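Local coordinates for protein Non-reducing end beta-L-arabinofuranosidase (Bacteroides thetaiotaomicron, PDB 5MQO) that is a family GH127 glycoside hydrolase of a gut bacterium and probably breaks glycosidic bonds in plant pectin, acting as an aceric acidase, at residues G277-Q282 and S359-H364; M294-R299 and V363-G368; A343-T348 and T377-T382. All coordinates share one frame; numbering follows the deposited sequence.

Interaction 1: residues G277-Q282 and S359-H364; sequences GTDDNQ and SIQKVH
Gln361 and Asp280 carry this contact, each reaching across to the other segment's backbone from opposite ends of the interface. At the Gln361 end the side chain runs out extended beyond CG and lays its amide against the backbone of loop 277-282. OE1 accepts from Asp279 N at 2.8 Å, the donor lying in the plane of the amide carbonyl, while NE2 gives to Gly277 O at 3.2 Å and meets a lone pair of that oxygen. Glutamine suits the place because it offers acceptor and donor side by side, and the two bonds together fix the rotation of its amide. Packing is close here, with Thr278 CA 3.1 Å from Gln361 OE1. An alanine here would probably leave Asp279 N and Gly277 O without these mates and open a gap beside Thr278.

Asp279 begins a type I beta turn that ends at Gln282, in the loop between helices 258-270 and 297-314 of the catalytic domain; strand 361-364, which receives it, pairs with strand 347-349 in a small antiparallel sheet. Asp280, the second residue of the turn, holds CG anti to its backbone N (chi1 -161°). Its OD1 takes His364 N at 3.0 Å from above the carboxylate plane, and OD2 lies at the imidazole edge, 2.8 Å from His364 ND1 in a bent, weak bond. An aspartate is short enough to serve main chain and ring together. The carboxylate of Asp279 turns elsewhere, to Arg284 and Ser349.

Between the two polar ends the fit is looser, Asp280 CB resting 3.8 Å from Lys362 O. The solvent side belongs to Lys362, whose exposed side chain starts out away from the loop.

Interaction 2: residues M294-R299 and V363-G368; sequences MGHAVR and VHQSYG
A single beta bridge between His296 and Ser366 ties the start of helix 297-314 to the chain leaving strand 361-364. Tyr367 N gives to Gly295 O at 2.9 Å, and Ala297 N gives to Gln365 O, also at 2.9 Å. The second bond matters because His296 is the N-cap: an N-H of the first helical turn is satisfied by a carbonyl from another segment.

Toward Leu344, Gln365 and Ser366 form a G1 beta bulge, and the chain turns a corner at Gln365. Gln365 CB packs over a face of the His296 ring, 4.2 Å from its centroid. The edge of His296 in turn points at the face of His364 in a T-shaped pair, centroids 4.8 Å apart and planes at 70°. Arg299 comes in from the helix, laying NE over the His296 face opposite Gln365 O and bringing NH2 to the edge of the His364 ring, 3.3 Å from CE1. A flat imidazole suits His296, where both faces and the edge have neighbours. At the first turn of the helix the small Ala297 sets CB over the face of Tyr367, toward its rim; the tyrosine hydroxyl is hydrogen-bonded to Asn301.

Interaction 3: residues A343-T348 and T377-T382; sequences ALYDGT and TAHNET
The backbones draw together at Ala343 and Ala378, whose CA atoms are 4.5 Å apart, but they pass without hydrogen bonding to each other. Ala343 O and Thr377 O, two acceptors, stand only 3.3 Å apart. Ala343 and Leu344 both face Ser366 of the adjoining segment 363-368, a classic beta bulge, after which the chain bends at Tyr345 and Asp346 on its way to strand 347-349. With alanines at the near point, and both CB atoms directed away, the two main chains can come this close.

Tyr345 and His379 supply the side-chain packing. They form an almost perpendicular T-shaped pair, planes at 85° and centroids 4.8 Å apart, in which the imidazole turns its edge to the phenol. With CG anti to the backbone N (chi1 -172°), the imidazole of His379 is carried to the tyrosine, and its ND1 sits over the centre of the Tyr345 face, 3.6 Å above it. His379 CB rests 4.0 Å from Leu344 O. At the rim of the tyrosine ring, in its plane, Thr377 O approaches CE1 to 3.2 Å. The phenol thus has an edge against a carbonyl and a face against a histidine, while its hydroxyl reaches past both segments to a hydrogen bond with Lys447. Tyrosine suits the place because it combines a broad face with a polar tip. Beyond His379 the loop leads to Glu381, the N-cap of helix 382-399.

Cohesion between these two segments therefore rests on ring packing and probably on the weak attraction of a polarised ring C-H for a carbonyl oxygen, while the backbone hydrogen bonds run to other partners, from Leu344 to Ser366 and from His379 to Asn431.

All three interactions lie within the GH127 catalytic domain, on the same side of the chain's centre. Interactions 2 and 3 have centres about 7 Å apart, interactions 1 and 2 about 9 Å, and interactions 1 and 3 about 14 Å. Along the chain the loop 277-282 and the start of helix 297-314 come first, then 343-348, and the chain 359-368 returns to meet 277-282 and 294-299 before 377-382 closes on 343-348. Interactions 1 and 2 share Val363 and His364; interaction 3 joins them through the antiparallel pairing of strands 347-349 and 361-364. This small two-stranded sheet thus links loops that precede helices 297-314 and 382-399.

Interaction 1: residues G277-Q282 and S359-H364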
loop_
_atom_site.group_PDB
_atom_site.type_symbol
_atom_site.label_atom_id
_atom_site.label_comp_id
_atom_site.label_asym_id
_atom_site.label_seq_id
_atom_site.Cartn_x
_atom_site.Cartn_y
_atom_site.Cartn_z
ATOM N N GLY A 277 0.576 10.738 -27.261
ATOM C CA GLY A 277 0.645 10.117 -25.957
ATOM C C GLY A 277 -0.258 8.882 -25.949
ATOM O O GLY A 277 -0.934 8.573 -26.931
ATOM N N THR A 278 -0.267 8.163 -24.835
ATOM C CA THR A 278 -0.931 6.899 -24.787
ATOM C C THR A 278 -1.719 6.775 -23.506
ATOM O O THR A 278 -1.347 7.339 -22.489
ATOM C CB THR A 278 0.089 5.744 -24.933
ATOM O OG1 THR A 278 1.204 5.948 -24.075
ATOM C CG2 THR A 278 0.618 5.664 -26.356
ATOM N N ASP A 279 -2.838 6.056 -23.565
ATOM C CA ASP A 279 -3.567 5.675 -22.358
ATOM C C ASP A 279 -2.604 4.964 -21.389
ATOM O O ASP A 279 -2.594 5.203 -20.204
ATOM C CB ASP A 279 -4.751 4.754 -22.712
ATOM C CG ASP A 279 -5.836 5.452 -23.534
ATOM O OD1 ASP A 279 -5.802 6.717 -23.624
ATOM O OD2 ASP A 279 -6.722 4.710 -24.083
ATOM N N ASP A 280 -1.769 4.112 -21.942
ATOM C CA ASP A 280 -0.826 3.313 -21.191
ATOM C C ASP A 280 0.110 4.157 -20.351
ATOM O O ASP A 280 0.399 3.781 -19.226
ATOM C CB ASP A 280 -0.041 2.414 -22.148
ATOM C CG ASP A 280 0.603 1.261 -21.458
ATOM O OD1 ASP A 280 -0.010 0.612 -20.555
ATOM O OD2 ASP A 280 1.731 0.959 -21.859
ATOM N N ASN A 281 0.539 5.315 -20.866
ATOM C CA ASN A 281 1.261 6.314 -20.046
ATOM C C ASN A 281 0.379 7.481 -19.531
ATOM O O ASN A 281 0.908 8.555 -19.187
ATOM C CB ASN A 281 2.503 6.838 -20.779
ATOM C CG ASN A 281 3.399 7.690 -19.875
ATOM O OD1 ASN A 281 3.671 7.345 -18.705
ATOM N ND2 ASN A 281 3.839 8.843 -20.408
ATOM N N GLN A 282 -0.937 7.252 -19.416
ATOM C CA GLN A 282 -1.914 8.260 -18.971
ATOM C C GLN A 282 -1.643 9.661 -19.580
ATOM O O GLN A 282 -1.730 10.676 -18.869
ATOM C CB GLN A 282 -1.934 8.369 -17.439
ATOM C CG GLN A 282 -2.139 7.086 -16.661
ATOM C CD GLN A 282 -0.997 6.082 -16.760
ATOM O OE1 GLN A 282 0.180 6.442 -16.675
ATOM N NE2 GLN A 282 -1.344 4.807 -16.959
ATOM N N SER A 359 -6.951 4.702 -33.234
ATOM C CA SER A 359 -7.173 5.189 -31.863
ATOM C C SER A 359 -7.028 4.119 -30.772
ATOM O O SER A 359 -6.811 4.468 -29.607
ATOM C CB SER A 359 -8.559 5.829 -31.733
ATOM O OG SER A 359 -8.621 7.048 -32.442
ATOM N N ILE A 360 -7.177 2.840 -31.132
ATOM C CA ILE A 360 -7.075 1.725 -30.179
ATOM C C ILE A 360 -5.609 1.353 -29.934
ATOM O O ILE A 360 -4.913 0.905 -30.834
ATOM C CB ILE A 360 -7.868 0.498 -30.656
ATOM C CG1 ILE A 360 -9.338 0.881 -30.847
ATOM C CG2 ILE A 360 -7.743 -0.653 -29.653
ATOM C CD1 ILE A 360 -10.145 -0.151 -31.590
ATOM N N GLN A 361 -5.148 1.536 -28.700
ATOM C CA GLN A 361 -3.738 1.350 -28.373
ATOM C C GLN A 361 -3.530 0.101 -27.544
ATOM O O GLN A 361 -4.447 -0.353 -26.888
ATOM C CB GLN A 361 -3.256 2.528 -27.557
ATOM C CG GLN A 361 -3.253 3.869 -28.275
ATOM C CD GLN A 361 -2.972 5.029 -27.335
ATOM O OE1 GLN A 361 -2.955 4.877 -26.098
ATOM N NE2 GLN A 361 -2.773 6.187 -27.909
ATOM N N LYS A 362 -2.317 -0.444 -27.557
ATOM C CA LYS A 362 -1.907 -1.454 -26.565
ATOM C C LYS A 362 -1.675 -0.843 -25.167
ATOM O O LYS A 362 -1.217 0.287 -25.041
ATOM C CB LYS A 362 -0.674 -2.245 -27.032
ATOM C CG LYS A 362 -1.018 -3.300 -28.084
ATOM C CD LYS A 362 0.156 -3.648 -28.982
ATOM C CE LYS A 362 1.311 -4.216 -28.180
ATOM N NZ LYS A 362 2.584 -4.054 -28.920
ATOM N N VAL A 363 -2.032 -1.614 -24.132
ATOM C CA VAL A 363 -1.674 -1.317 -22.731
ATOM C C VAL A 363 -0.931 -2.523 -22.168
ATOM O O VAL A 363 -0.910 -3.587 -22.775
ATOM C CB VAL A 363 -2.915 -0.962 -21.867
ATOM C CG1 VAL A 363 -3.690 0.175 -22.500
ATOM C CG2 VAL A 363 -3.852 -2.153 -21.663
ATOM N N HIS A 364 -0.312 -2.370 -21.011
ATOM C CA HIS A 364 0.338 -3.509 -20.340
ATOM C C HIS A 364 0.443 -3.255 -18.836
ATOM O O HIS A 364 0.609 -2.126 -18.424
ATOM C CB HIS A 364 1.716 -3.828 -20.964
ATOM C CG HIS A 364 2.798 -2.839 -20.613
ATOM N ND1 HIS A 364 2.629 -1.472 -20.717
ATOM C CD2 HIS A 364 4.068 -3.024 -20.169
ATOM C CE1 HIS A 364 3.740 -0.861 -20.355
ATOM N NE2 HIS A 364 4.628 -1.778 -20.010
#

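Interaction 2: residues M294-R299 and V363-G368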
loop_
_atom_site.group_PDB
_atom_site.type_symbol
_atom_site.label_atom_id
_atom_site.label_comp_id
_atom_site.label_asym_id
_atom_site.label_seq_id
_atom_site.Cartn_x
_atom_site.Cartn_y
_atom_site.Cartn_z
ATOM N N MET A 294 -6.659 4.565 -16.007
ATOM C CA MET A 294 -6.330 4.329 -17.397
ATOM C C MET A 294 -5.439 3.168 -17.816
ATOM O O MET A 294 -5.907 2.246 -18.545
ATOM C CB MET A 294 -5.735 5.597 -17.944
ATOM C CG MET A 294 -5.953 5.746 -19.429
ATOM S SD MET A 294 -6.096 7.474 -19.804
ATOM C CE MET A 294 -7.831 7.856 -19.489
ATOM N N GLY A 295 -4.152 3.214 -17.482
ATOM C CA GLY A 295 -3.223 2.332 -18.250
ATOM C C GLY A 295 -2.374 1.438 -17.392
ATOM O O GLY A 295 -2.903 0.728 -16.572
ATOM N N HIS A 296 -1.062 1.473 -17.603
ATOM C CA HIS A 296 -0.095 0.865 -16.690
ATOM C C HIS A 296 -0.361 1.330 -15.231
ATOM O O HIS A 296 -0.223 2.514 -14.935
ATOM C CB HIS A 296 1.314 1.263 -17.127
ATOM C CG HIS A 296 2.406 0.540 -16.408
ATOM N ND1 HIS A 296 3.288 -0.296 -17.051
ATOM C CD2 HIS A 296 2.775 0.540 -15.112
ATOM C CE1 HIS A 296 4.142 -0.796 -16.179
ATOM N NE2 HIS A 296 3.851 -0.300 -14.993
ATOM N N ALA A 297 -0.709 0.403 -14.331
ATOM C CA ALA A 297 -1.308 0.792 -13.062
ATOM C C ALA A 297 -0.340 1.500 -12.099
ATOM O O ALA A 297 -0.728 2.372 -11.346
ATOM C CB ALA A 297 -2.012 -0.387 -12.415
ATOM N N VAL A 298 0.930 1.144 -12.168
ATOM C CA VAL A 298 1.982 1.783 -11.370
ATOM C C VAL A 298 2.082 3.259 -11.790
ATOM O O VAL A 298 1.967 4.158 -10.956
ATOM C CB VAL A 298 3.386 1.101 -11.529
ATOM C CG1 VAL A 298 4.377 1.698 -10.531
ATOM C CG2 VAL A 298 3.335 -0.399 -11.324
ATOM N N ARG A 299 2.284 3.493 -13.087
ATOM C CA ARG A 299 2.363 4.842 -13.626
ATOM C C ARG A 299 1.107 5.635 -13.263
ATOM O O ARG A 299 1.202 6.766 -12.804
ATOM C CB ARG A 299 2.590 4.808 -15.140
ATOM C CG ARG A 299 3.952 4.249 -15.592
ATOM C CD ARG A 299 4.288 4.546 -17.054
ATOM N NE ARG A 299 4.625 3.350 -17.848
ATOM C CZ ARG A 299 4.778 3.313 -19.196
ATOM N NH1 ARG A 299 4.669 4.406 -19.975
ATOM N NH2 ARG A 299 5.068 2.158 -19.787
ATOM N N VAL A 363 -2.032 -1.614 -24.132
ATOM C CA VAL A 363 -1.674 -1.317 -22.731
ATOM C C VAL A 363 -0.931 -2.523 -22.168
ATOM O O VAL A 363 -0.910 -3.587 -22.775
ATOM C CB VAL A 363 -2.915 -0.962 -21.867
ATOM C CG1 VAL A 363 -3.690 0.175 -22.500
ATOM C CG2 VAL A 363 -3.852 -2.153 -21.663
ATOM N N HIS A 364 -0.312 -2.370 -21.011
ATOM C CA HIS A 364 0.338 -3.509 -20.340
ATOM C C HIS A 364 0.443 -3.255 -18.836
ATOM O O HIS A 364 0.609 -2.126 -18.424
ATOM C CB HIS A 364 1.716 -3.828 -20.964
ATOM C CG HIS A 364 2.798 -2.839 -20.613
ATOM N ND1 HIS A 364 2.629 -1.472 -20.717
ATOM C CD2 HIS A 364 4.068 -3.024 -20.169
ATOM C CE1 HIS A 364 3.740 -0.861 -20.355
ATOM N NE2 HIS A 364 4.628 -1.778 -20.010
ATOM N N GLN A 365 0.320 -4.307 -18.036
ATOM C CA GLN A 365 0.431 -4.223 -16.579
ATOM C C GLN A 365 -0.529 -3.134 -16.145
ATOM O O GLN A 365 -0.177 -2.167 -15.447
ATOM C CB GLN A 365 1.882 -3.958 -16.174
ATOM C CG GLN A 365 2.892 -4.676 -17.073
ATOM C CD GLN A 365 4.239 -4.929 -16.428
ATOM O OE1 GLN A 365 4.649 -4.230 -15.513
ATOM N NE2 GLN A 365 4.924 -5.953 -16.902
ATOM N N SER A 366 -1.765 -3.341 -16.591
ATOM C CA SER A 366 -2.715 -2.270 -16.788
ATOM C C SER A 366 -4.128 -2.502 -16.253
ATOM O O SER A 366 -4.621 -3.642 -16.150
ATOM C CB SER A 366 -2.812 -1.967 -18.288
ATOM O OG SER A 366 -3.839 -1.042 -18.570
ATOM N N TYR A 367 -4.782 -1.374 -15.964
ATOM C CA TYR A 367 -6.194 -1.340 -15.663
ATOM C C TYR A 367 -6.929 -1.863 -16.880
ATOM O O TYR A 367 -6.452 -1.714 -17.968
ATOM C CB TYR A 367 -6.630 0.101 -15.340
ATOM C CG TYR A 367 -6.281 0.577 -13.943
ATOM C CD1 TYR A 367 -6.877 -0.013 -12.826
ATOM C CD2 TYR A 367 -5.371 1.631 -13.720
ATOM C CE1 TYR A 367 -6.579 0.405 -11.525
ATOM C CE2 TYR A 367 -5.077 2.060 -12.423
ATOM C CZ TYR A 367 -5.690 1.435 -11.325
ATOM O OH TYR A 367 -5.438 1.814 -10.024
ATOM N N GLY A 368 -8.083 -2.490 -16.676
ATOM C CA GLY A 368 -8.940 -3.052 -17.756
ATOM C C GLY A 368 -10.247 -2.305 -17.822
ATOM O O GLY A 368 -10.322 -1.166 -17.311
#

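Interaction 3: residues A343-T348 and T377-T382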
loop_
_atom_site.group_PDB
_atom_site.type_symbol
_atom_site.label_atom_id
_atom_site.label_comp_id
_atom_site.label_asym_id
_atom_site.label_seq_id
_atom_site.Cartn_x
_atom_site.Cartn_y
_atom_site.Cartn_z
ATOM N N ALA A 343 -5.481 -5.554 -13.903
ATOM C CA ALA A 343 -6.069 -6.791 -14.369
ATOM C C ALA A 343 -5.434 -7.416 -15.594
ATOM O O ALA A 343 -5.701 -8.588 -15.867
ATOM C CB ALA A 343 -7.504 -6.494 -14.734
ATOM N N LEU A 344 -4.683 -6.637 -16.385
ATOM C CA LEU A 344 -4.233 -7.084 -17.723
ATOM C C LEU A 344 -2.738 -7.077 -17.757
ATOM O O LEU A 344 -2.117 -6.069 -17.462
ATOM C CB LEU A 344 -4.752 -6.191 -18.855
ATOM C CG LEU A 344 -6.239 -5.817 -18.878
ATOM C CD1 LEU A 344 -6.470 -4.636 -19.801
ATOM C CD2 LEU A 344 -7.148 -6.963 -19.276
ATOM N N TYR A 345 -2.177 -8.225 -18.108
ATOM C CA TYR A 345 -0.786 -8.326 -18.550
ATOM C C TYR A 345 -0.652 -7.504 -19.847
ATOM O O TYR A 345 0.239 -6.667 -19.954
ATOM C CB TYR A 345 -0.392 -9.807 -18.800
ATOM C CG TYR A 345 -0.118 -10.653 -17.538
ATOM C CD1 TYR A 345 -1.116 -10.920 -16.588
ATOM C CD2 TYR A 345 1.149 -11.206 -17.310
ATOM C CE1 TYR A 345 -0.842 -11.681 -15.454
ATOM C CE2 TYR A 345 1.412 -11.972 -16.190
ATOM C CZ TYR A 345 0.421 -12.206 -15.266
ATOM O OH TYR A 345 0.703 -12.960 -14.162
ATOM N N ASP A 346 -1.532 -7.750 -20.818
ATOM C CA ASP A 346 -1.529 -7.046 -22.095
ATOM C C ASP A 346 -2.959 -6.797 -22.510
ATOM O O ASP A 346 -3.813 -7.584 -22.183
ATOM C CB ASP A 346 -0.896 -7.895 -23.202
ATOM C CG ASP A 346 0.526 -8.345 -22.893
ATOM O OD1 ASP A 346 1.488 -7.535 -22.792
ATOM O OD2 ASP A 346 0.692 -9.564 -22.808
ATOM N N GLY A 347 -3.233 -5.746 -23.262
ATOM C CA GLY A 347 -4.575 -5.536 -23.793
ATOM C C GLY A 347 -4.682 -4.287 -24.651
ATOM O O GLY A 347 -3.664 -3.732 -25.111
ATOM N N THR A 348 -5.914 -3.827 -24.845
ATOM C CA THR A 348 -6.185 -2.649 -25.662
ATOM C C THR A 348 -7.048 -1.656 -24.892
ATOM O O THR A 348 -7.892 -2.061 -24.120
ATOM C CB THR A 348 -6.898 -3.028 -26.967
ATOM O OG1 THR A 348 -7.971 -3.928 -26.680
ATOM C CG2 THR A 348 -5.956 -3.719 -27.890
ATOM N N THR A 377 -5.297 -14.517 -14.208
ATOM C CA THR A 377 -4.464 -13.608 -14.949
ATOM C C THR A 377 -4.431 -12.187 -14.391
ATOM O O THR A 377 -3.985 -11.277 -15.091
ATOM C CB THR A 377 -4.866 -13.584 -16.435
ATOM O OG1 THR A 377 -6.234 -13.205 -16.544
ATOM C CG2 THR A 377 -4.676 -14.976 -17.066
ATOM N N ALA A 378 -4.857 -11.975 -13.150
ATOM C CA ALA A 378 -4.655 -10.664 -12.493
ATOM C C ALA A 378 -3.173 -10.385 -12.415
ATOM O O ALA A 378 -2.409 -11.239 -11.965
ATOM C CB ALA A 378 -5.239 -10.650 -11.100
ATOM N N HIS A 379 -2.762 -9.222 -12.904
ATOM C CA HIS A 379 -1.342 -8.840 -12.918
ATOM C C HIS A 379 -0.972 -8.376 -11.516
ATOM O O HIS A 379 -0.208 -9.051 -10.848
ATOM C CB HIS A 379 -1.068 -7.769 -13.978
ATOM C CG HIS A 379 0.379 -7.463 -14.170
ATOM N ND1 HIS A 379 1.175 -8.166 -15.043
ATOM C CD2 HIS A 379 1.170 -6.519 -13.617
ATOM C CE1 HIS A 379 2.404 -7.673 -15.011
ATOM N NE2 HIS A 379 2.425 -6.670 -14.152
ATOM N N ASN A 380 -1.553 -7.268 -11.058
ATOM C CA ASN A 380 -1.369 -6.780 -9.682
ATOM C C ASN A 380 0.086 -6.729 -9.212
ATOM O O ASN A 380 0.473 -7.216 -8.146
ATOM C CB ASN A 380 -2.199 -7.625 -8.760
ATOM C CG ASN A 380 -3.668 -7.502 -9.049
ATOM O OD1 ASN A 380 -4.126 -6.506 -9.634
ATOM N ND2 ASN A 380 -4.432 -8.507 -8.622
ATOM N N GLU A 381 0.890 -6.131 -10.066
ATOM C CA GLU A 381 2.256 -5.766 -9.769
ATOM C C GLU A 381 2.332 -5.080 -8.389
ATOM O O GLU A 381 1.584 -4.140 -8.120
ATOM C CB GLU A 381 2.717 -4.848 -10.897
ATOM C CG GLU A 381 3.974 -4.083 -10.638
ATOM C CD GLU A 381 4.604 -3.604 -11.911
ATOM O OE1 GLU A 381 3.854 -3.287 -12.895
ATOM O OE2 GLU A 381 5.858 -3.553 -11.883
ATOM N N THR A 382 3.220 -5.557 -7.515
ATOM C CA THR A 382 3.228 -5.107 -6.116
ATOM C C THR A 382 3.307 -3.580 -5.958
ATOM O O THR A 382 2.681 -3.018 -5.064
ATOM C CB THR A 382 4.348 -5.781 -5.304
ATOM O OG1 THR A 382 4.274 -7.205 -5.483
ATOM C CG2 THR A 382 4.235 -5.443 -3.819
#